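L-arabinose ABC transporter, periplasmic L-arabinose-binding protein (Burkholderia thailandensis, PDB 4KZK) probably captures L-arabinose in the periplasm for an ABC importer, and binds the related sugar beta-D-galactopyranose. Local coordinates at residues Trp50-Glu54 and Ser121-Gln125; Val137-Ser143 and Pro312-Thr318. All coordinates share one frame; numbering follows the deposited sequence.

Overall arrangement
Both contacts lie in the N-terminal lobe of a two-lobed periplasmic binding protein and reach the same sheet. From the N terminus, helix 49-65 passes its first turn beside the sugar; interaction 1 closes when the chain, after two more strand-helix units, reaches residues 121-125, on and after strand 118-122, tying helix to loop. Interaction 2 opens only afterwards, at 137-143, and closes at 312-318, 169 residues on, when the first part of strand 315-324 pairs with strand 139-142. The two loops therefore follow in series, neither nested nor crossed. Strands 118-122 and 139-142 are sheet neighbours, so the contacts touch: Ser-121 OG lies 2.7 Å from His-139 ND1, a probable hydrogen bond.

Interaction 1: residues Trp50-Glu54 and Ser121-Gln125; sequences WFQDE and SVDDQ. With GAL (beta-D-galactopyranose), chain B.
Asp-123 OD1 is gripped from several directions: GAL O6 donates to it at 2.6 Å, Trp-50 NE1 reaches it at 3.3 Å, and His-294 on helix 291-308 adds a further hydrogen bond. The site is the sugar cleft of a type I periplasmic binding protein, where the loop after strand 118-122 faces the first turn of helix 49-65. The indole N-H comes from above the carboxylate plane, 52° out of it, and ring and carboxylate stand 71° apart. With its CG anti to the backbone N (chi1 174°), Trp-50 lays one ring face against the sugar, CD1 lying 3.6 Å from GAL C4, a CH-pi type of packing common in sugar sites. The other carboxylate oxygen, Asp-123 OD2, sits 2.6 Å from Glu-54 OE2; the two acid groups are nearly coplanar, and an acid group here probably carries a proton and donates it. Phe-51 offers its edge to the same oxygen, CE1 at 3.3 Å, while one face of its ring is covered by Trp-50 CD1. Val-122 packs its CG2 against Glu-54 OE2. Next along the loop, Asp-124 uses both oxygens: OD2 pairs with Lys-44, and OD1 accepts the anomeric hydroxyl GAL O1 at 2.6 Å.

Interaction 2: residues Val137-Ser143 and Pro312-Thr318; sequences VPHMGIS and PPPLVLT
His-139 and Leu-315 lie side by side on one face of a parallel strand pair, pointing the same way, and Leu-315 CD1 meets the imidazole at its edge, in the ring plane, 3.6 Å from His-139 CD2. The imidazole ND1 hydrogen-bonds to Ser-121 OG on the neighbouring strand 118-122. On the other face Met-140 runs alongside Val-316, its CG 4.1 Å from Val-316 CB; the bend at chi3 (-64°) places Met-140 CE 4.1 Å from Val-316 CG1. The Met-140 and Thr-318 side chains cross at about a right angle, with SD near CG2. Ile-142 also crosses Thr-318 at roughly a right angle, presenting CG2 to Thr-318 OG1 at 3.6 Å, and that hydroxyl has His-294 as a partner. Before the strands pair, Pro-138 CG packs on Pro-312 CG at 3.6 Å.

Five backbone hydrogen bonds join the segments, from His-139 N with Pro-314 O to Ser-143 N with Thr-318 O at 2.9 Å, and they run in both directions between the strands. A water links His-139 O to Pro-313 O. Since Ile-142 also touches the galactose, the pairing carries the sheet up to the ligand pocket, with the first part of strand 315-324, residues 315-318, completing the N-terminal lobe's side of the sheet, as in type I periplasmic binding proteins.

Interaction 1: residues Trp50-Glu54 and Ser121-Gln125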
loop_
_atom_site.group_PDB
_atom_site.type_symbol
_atom_site.label_atom_id
_atom_site.label_comp_id
_atom_site.label_asym_id
_atom_site.label_seq_id
_atom_site.Cartn_x
_atom_site.Cartn_y
_atom_site.Cartn_z
ATOM N N TRP A 50 0.425 -2.781 7.593
ATOM C CA TRP A 50 1.307 -1.686 7.171
ATOM C C TRP A 50 1.162 -0.466 8.075
ATOM O O TRP A 50 2.160 0.148 8.468
ATOM C CB TRP A 50 1.041 -1.313 5.700
ATOM C CG TRP A 50 1.791 -0.124 5.262
ATOM C CD1 TRP A 50 1.302 1.139 5.064
ATOM C CD2 TRP A 50 3.182 -0.057 5.007
ATOM N NE1 TRP A 50 2.313 1.975 4.686
ATOM C CE2 TRP A 50 3.483 1.265 4.643
ATOM C CE3 TRP A 50 4.227 -0.990 5.074
ATOM C CZ2 TRP A 50 4.788 1.681 4.348
ATOM C CZ3 TRP A 50 5.499 -0.571 4.770
ATOM C CH2 TRP A 50 5.760 0.743 4.386
ATOM N N PHE A 51 -0.076 -0.109 8.408
ATOM C CA PHE A 51 -0.302 1.075 9.220
ATOM C C PHE A 51 0.048 0.824 10.670
ATOM O O PHE A 51 0.508 1.715 11.364
ATOM C CB PHE A 51 -1.739 1.591 9.020
ATOM C CG PHE A 51 -1.952 2.154 7.655
ATOM C CD1 PHE A 51 -1.298 3.292 7.263
ATOM C CD2 PHE A 51 -2.745 1.516 6.727
ATOM C CE1 PHE A 51 -1.431 3.762 5.971
ATOM C CE2 PHE A 51 -2.864 1.979 5.436
ATOM C CZ PHE A 51 -2.217 3.119 5.072
ATOM N N GLN A 52 -0.137 -0.400 11.109
ATOM C CA GLN A 52 0.359 -0.797 12.427
ATOM C C GLN A 52 1.891 -0.660 12.470
ATOM O O GLN A 52 2.476 -0.236 13.484
ATOM C CB GLN A 52 -0.097 -2.226 12.786
ATOM C CG GLN A 52 -1.620 -2.373 12.961
ATOM C CD GLN A 52 -2.193 -1.622 14.158
ATOM O OE1 GLN A 52 -1.470 -1.269 15.085
ATOM N NE2 GLN A 52 -3.503 -1.373 14.138
ATOM N N ASP A 53 2.559 -0.994 11.372
ATOM C CA ASP A 53 4.013 -0.869 11.311
ATOM C C ASP A 53 4.442 0.586 11.303
ATOM O O ASP A 53 5.413 0.947 11.982
ATOM C CB ASP A 53 4.596 -1.559 10.074
ATOM C CG ASP A 53 4.476 -3.070 10.115
ATOM O OD1 ASP A 53 4.306 -3.667 11.205
ATOM O OD2 ASP A 53 4.592 -3.683 9.042
ATOM N N GLU A 54 3.745 1.425 10.542
ATOM C CA GLU A 54 4.023 2.872 10.608
ATOM C C GLU A 54 3.914 3.365 12.031
ATOM O O GLU A 54 4.802 4.098 12.497
ATOM C CB GLU A 54 3.046 3.636 9.717
ATOM C CG GLU A 54 3.378 3.529 8.247
ATOM C CD GLU A 54 2.468 4.384 7.387
ATOM O OE1 GLU A 54 1.438 4.854 7.882
ATOM O OE2 GLU A 54 2.796 4.576 6.184
ATOM N N SER A 121 1.379 14.411 4.744
ATOM C CA SER A 121 0.698 13.192 4.276
ATOM C C SER A 121 1.681 12.047 4.124
ATOM O O SER A 121 2.887 12.243 3.886
ATOM C CB SER A 121 -0.040 13.438 2.957
ATOM O OG SER A 121 0.853 13.891 1.985
ATOM N N VAL A 122 1.159 10.840 4.268
ATOM C CA VAL A 122 1.949 9.626 4.070
ATOM C C VAL A 122 1.104 8.652 3.254
ATOM O O VAL A 122 -0.117 8.553 3.454
ATOM C CB VAL A 122 2.455 9.051 5.422
ATOM C CG1 VAL A 122 1.321 8.562 6.297
ATOM C CG2 VAL A 122 3.507 7.982 5.197
ATOM N N ASP A 123 1.781 7.961 2.336
ATOM C CA ASP A 123 1.243 6.918 1.453
ATOM C C ASP A 123 0.383 7.459 0.336
ATOM O O ASP A 123 0.743 7.319 -0.814
ATOM C CB ASP A 123 0.521 5.829 2.244
ATOM C CG ASP A 123 1.373 5.308 3.362
ATOM O OD1 ASP A 123 2.485 4.803 3.059
ATOM O OD2 ASP A 123 0.997 5.444 4.537
ATOM N N ASP A 124 -0.724 8.102 0.689
ATOM C CA ASP A 124 -1.729 8.533 -0.252
ATOM C C ASP A 124 -1.745 10.050 -0.272
ATOM O O ASP A 124 -2.148 10.687 0.695
ATOM C CB ASP A 124 -3.094 7.996 0.117
ATOM C CG ASP A 124 -3.172 6.464 0.155
ATOM O OD1 ASP A 124 -2.148 5.805 -0.126
ATOM O OD2 ASP A 124 -4.273 5.948 0.471
ATOM N N GLN A 125 -1.321 10.632 -1.392
ATOM C CA GLN A 125 -1.117 12.075 -1.478
ATOM C C GLN A 125 -2.432 12.825 -1.598
ATOM O O GLN A 125 -3.279 12.480 -2.420
ATOM C CB GLN A 125 -0.183 12.416 -2.661
ATOM C CG GLN A 125 0.306 13.856 -2.648
ATOM C CD GLN A 125 1.319 14.137 -3.751
ATOM O OE1 GLN A 125 1.374 13.423 -4.774
ATOM N NE2 GLN A 125 2.131 15.162 -3.549
HETATM C C1 GAL B . -1.362 2.608 0.816
HETATM C C2 GAL B . -1.880 1.185 1.011
HETATM C C3 GAL B . -0.986 0.484 2.043
HETATM C C4 GAL B . 0.475 0.584 1.612
HETATM C C5 GAL B . 0.841 2.046 1.431
HETATM C C6 GAL B . 2.272 2.212 0.940
HETATM O O1 GAL B . -2.124 3.191 -0.223
HETATM O O2 GAL B . -3.210 1.260 1.473
HETATM O O3 GAL B . -1.376 -0.883 2.227
HETATM O O4 GAL B . 0.706 -0.162 0.442
HETATM O O5 GAL B . 0.001 2.594 0.424
HETATM O O6 GAL B . 2.592 3.584 0.773
#

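Interaction 2: residues Val137-Ser143 and Pro312-Thr318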
loop_
_atom_site.group_PDB
_atom_site.type_symbol
_atom_site.label_atom_id
_atom_site.label_comp_id
_atom_site.label_asym_id
_atom_site.label_seq_id
_atom_site.Cartn_x
_atom_site.Cartn_y
_atom_site.Cartn_z
ATOM N N VAL A 137 1.741 20.547 1.054
ATOM C CA VAL A 137 1.722 19.440 2.003
ATOM C C VAL A 137 2.874 18.498 1.694
ATOM O O VAL A 137 2.897 17.870 0.632
ATOM C CB VAL A 137 0.391 18.672 1.974
ATOM C CG1 VAL A 137 0.439 17.501 2.945
ATOM C CG2 VAL A 137 -0.773 19.599 2.326
ATOM N N PRO A 138 3.847 18.421 2.603
ATOM C CA PRO A 138 4.944 17.482 2.363
ATOM C C PRO A 138 4.401 16.068 2.408
ATOM O O PRO A 138 3.532 15.772 3.232
ATOM C CB PRO A 138 5.887 17.735 3.539
ATOM C CG PRO A 138 4.996 18.295 4.596
ATOM C CD PRO A 138 4.014 19.139 3.875
ATOM N N HIS A 139 4.914 15.234 1.513
ATOM C CA HIS A 139 4.394 13.888 1.307
ATOM C C HIS A 139 5.502 12.847 1.271
ATOM O O HIS A 139 6.576 13.095 0.735
ATOM C CB HIS A 139 3.626 13.838 -0.003
ATOM C CG HIS A 139 3.043 12.495 -0.284
ATOM N ND1 HIS A 139 1.993 11.976 0.446
ATOM C CD2 HIS A 139 3.376 11.549 -1.192
ATOM C CE1 HIS A 139 1.728 10.758 0.017
ATOM N NE2 HIS A 139 2.533 10.484 -0.987
ATOM N N MET A 140 5.237 11.680 1.831
ATOM C CA MET A 140 6.097 10.526 1.627
ATOM C C MET A 140 5.255 9.367 1.167
ATOM O O MET A 140 4.246 9.049 1.808
ATOM C CB MET A 140 6.850 10.135 2.890
ATOM C CG MET A 140 7.820 8.992 2.645
ATOM S SD MET A 140 8.733 8.384 4.080
ATOM C CE MET A 140 9.708 9.827 4.511
ATOM N N GLY A 141 5.630 8.770 0.040
ATOM C CA GLY A 141 4.961 7.567 -0.447
ATOM C C GLY A 141 5.955 6.684 -1.137
ATOM O O GLY A 141 7.162 6.922 -1.044
ATOM N N ILE A 142 5.455 5.673 -1.839
ATOM C CA ILE A 142 6.326 4.757 -2.541
ATOM C C ILE A 142 6.484 5.194 -3.996
ATOM O O ILE A 142 5.614 5.876 -4.544
ATOM C CB ILE A 142 5.843 3.291 -2.449
ATOM C CG1 ILE A 142 4.581 3.009 -3.286
ATOM C CG2 ILE A 142 5.622 2.918 -1.002
ATOM C CD1 ILE A 142 4.192 1.555 -3.308
ATOM N N SER A 143 7.585 4.781 -4.622
ATOM C CA SER A 143 7.775 4.991 -6.063
ATOM C C SER A 143 6.923 3.981 -6.824
ATOM O O SER A 143 7.384 2.918 -7.230
ATOM C CB SER A 143 9.263 4.884 -6.448
ATOM O OG SER A 143 9.444 5.440 -7.760
ATOM N N PRO A 312 10.205 20.769 5.556
ATOM C CA PRO A 312 10.198 19.329 5.292
ATOM C C PRO A 312 10.438 19.016 3.821
ATOM O O PRO A 312 10.133 19.841 2.943
ATOM C CB PRO A 312 8.782 18.912 5.689
ATOM C CG PRO A 312 7.975 20.144 5.437
ATOM C CD PRO A 312 8.848 21.280 5.833
ATOM N N PRO A 313 11.011 17.838 3.543
ATOM C CA PRO A 313 11.080 17.417 2.163
ATOM C C PRO A 313 9.673 17.423 1.579
ATOM O O PRO A 313 8.758 16.819 2.160
ATOM C CB PRO A 313 11.645 15.990 2.245
ATOM C CG PRO A 313 12.311 15.897 3.576
ATOM C CD PRO A 313 11.533 16.822 4.471
ATOM N N PRO A 314 9.462 18.115 0.459
ATOM C CA PRO A 314 8.102 18.159 -0.096
ATOM C C PRO A 314 7.626 16.821 -0.658
ATOM O O PRO A 314 6.432 16.546 -0.638
ATOM C CB PRO A 314 8.191 19.220 -1.205
ATOM C CG PRO A 314 9.641 19.411 -1.458
ATOM C CD PRO A 314 10.347 19.107 -0.174
ATOM N N LEU A 315 8.537 15.994 -1.138
ATOM C CA LEU A 315 8.150 14.705 -1.698
ATOM C C LEU A 315 9.306 13.715 -1.608
ATOM O O LEU A 315 10.427 13.980 -2.092
ATOM C CB LEU A 315 7.688 14.860 -3.144
ATOM C CG LEU A 315 7.189 13.607 -3.882
ATOM C CD1 LEU A 315 5.986 12.996 -3.187
ATOM C CD2 LEU A 315 6.837 13.980 -5.317
ATOM N N VAL A 316 9.037 12.596 -0.957
ATOM C CA VAL A 316 9.980 11.500 -0.840
ATOM C C VAL A 316 9.261 10.256 -1.320
ATOM O O VAL A 316 8.199 9.918 -0.819
ATOM C CB VAL A 316 10.454 11.296 0.603
ATOM C CG1 VAL A 316 11.334 10.046 0.718
ATOM C CG2 VAL A 316 11.194 12.532 1.088
ATOM N N LEU A 317 9.861 9.570 -2.278
ATOM C CA LEU A 317 9.289 8.366 -2.854
ATOM C C LEU A 317 10.237 7.218 -2.599
ATOM O O LEU A 317 11.363 7.192 -3.099
ATOM C CB LEU A 317 9.076 8.537 -4.345
ATOM C CG LEU A 317 8.025 9.571 -4.715
ATOM C CD1 LEU A 317 7.945 9.627 -6.233
ATOM C CD2 LEU A 317 6.665 9.290 -4.077
ATOM N N THR A 318 9.767 6.276 -1.786
ATOM C CA THR A 318 10.593 5.190 -1.259
ATOM C C THR A 318 10.575 3.934 -2.130
ATOM O O THR A 318 9.757 3.779 -3.026
ATOM C CB THR A 318 10.128 4.819 0.148
ATOM O OG1 THR A 318 8.812 4.246 0.089
ATOM C CG2 THR A 318 10.163 6.048 1.088
HETATM O O HOH W 1 8.297 14.260 2.767
#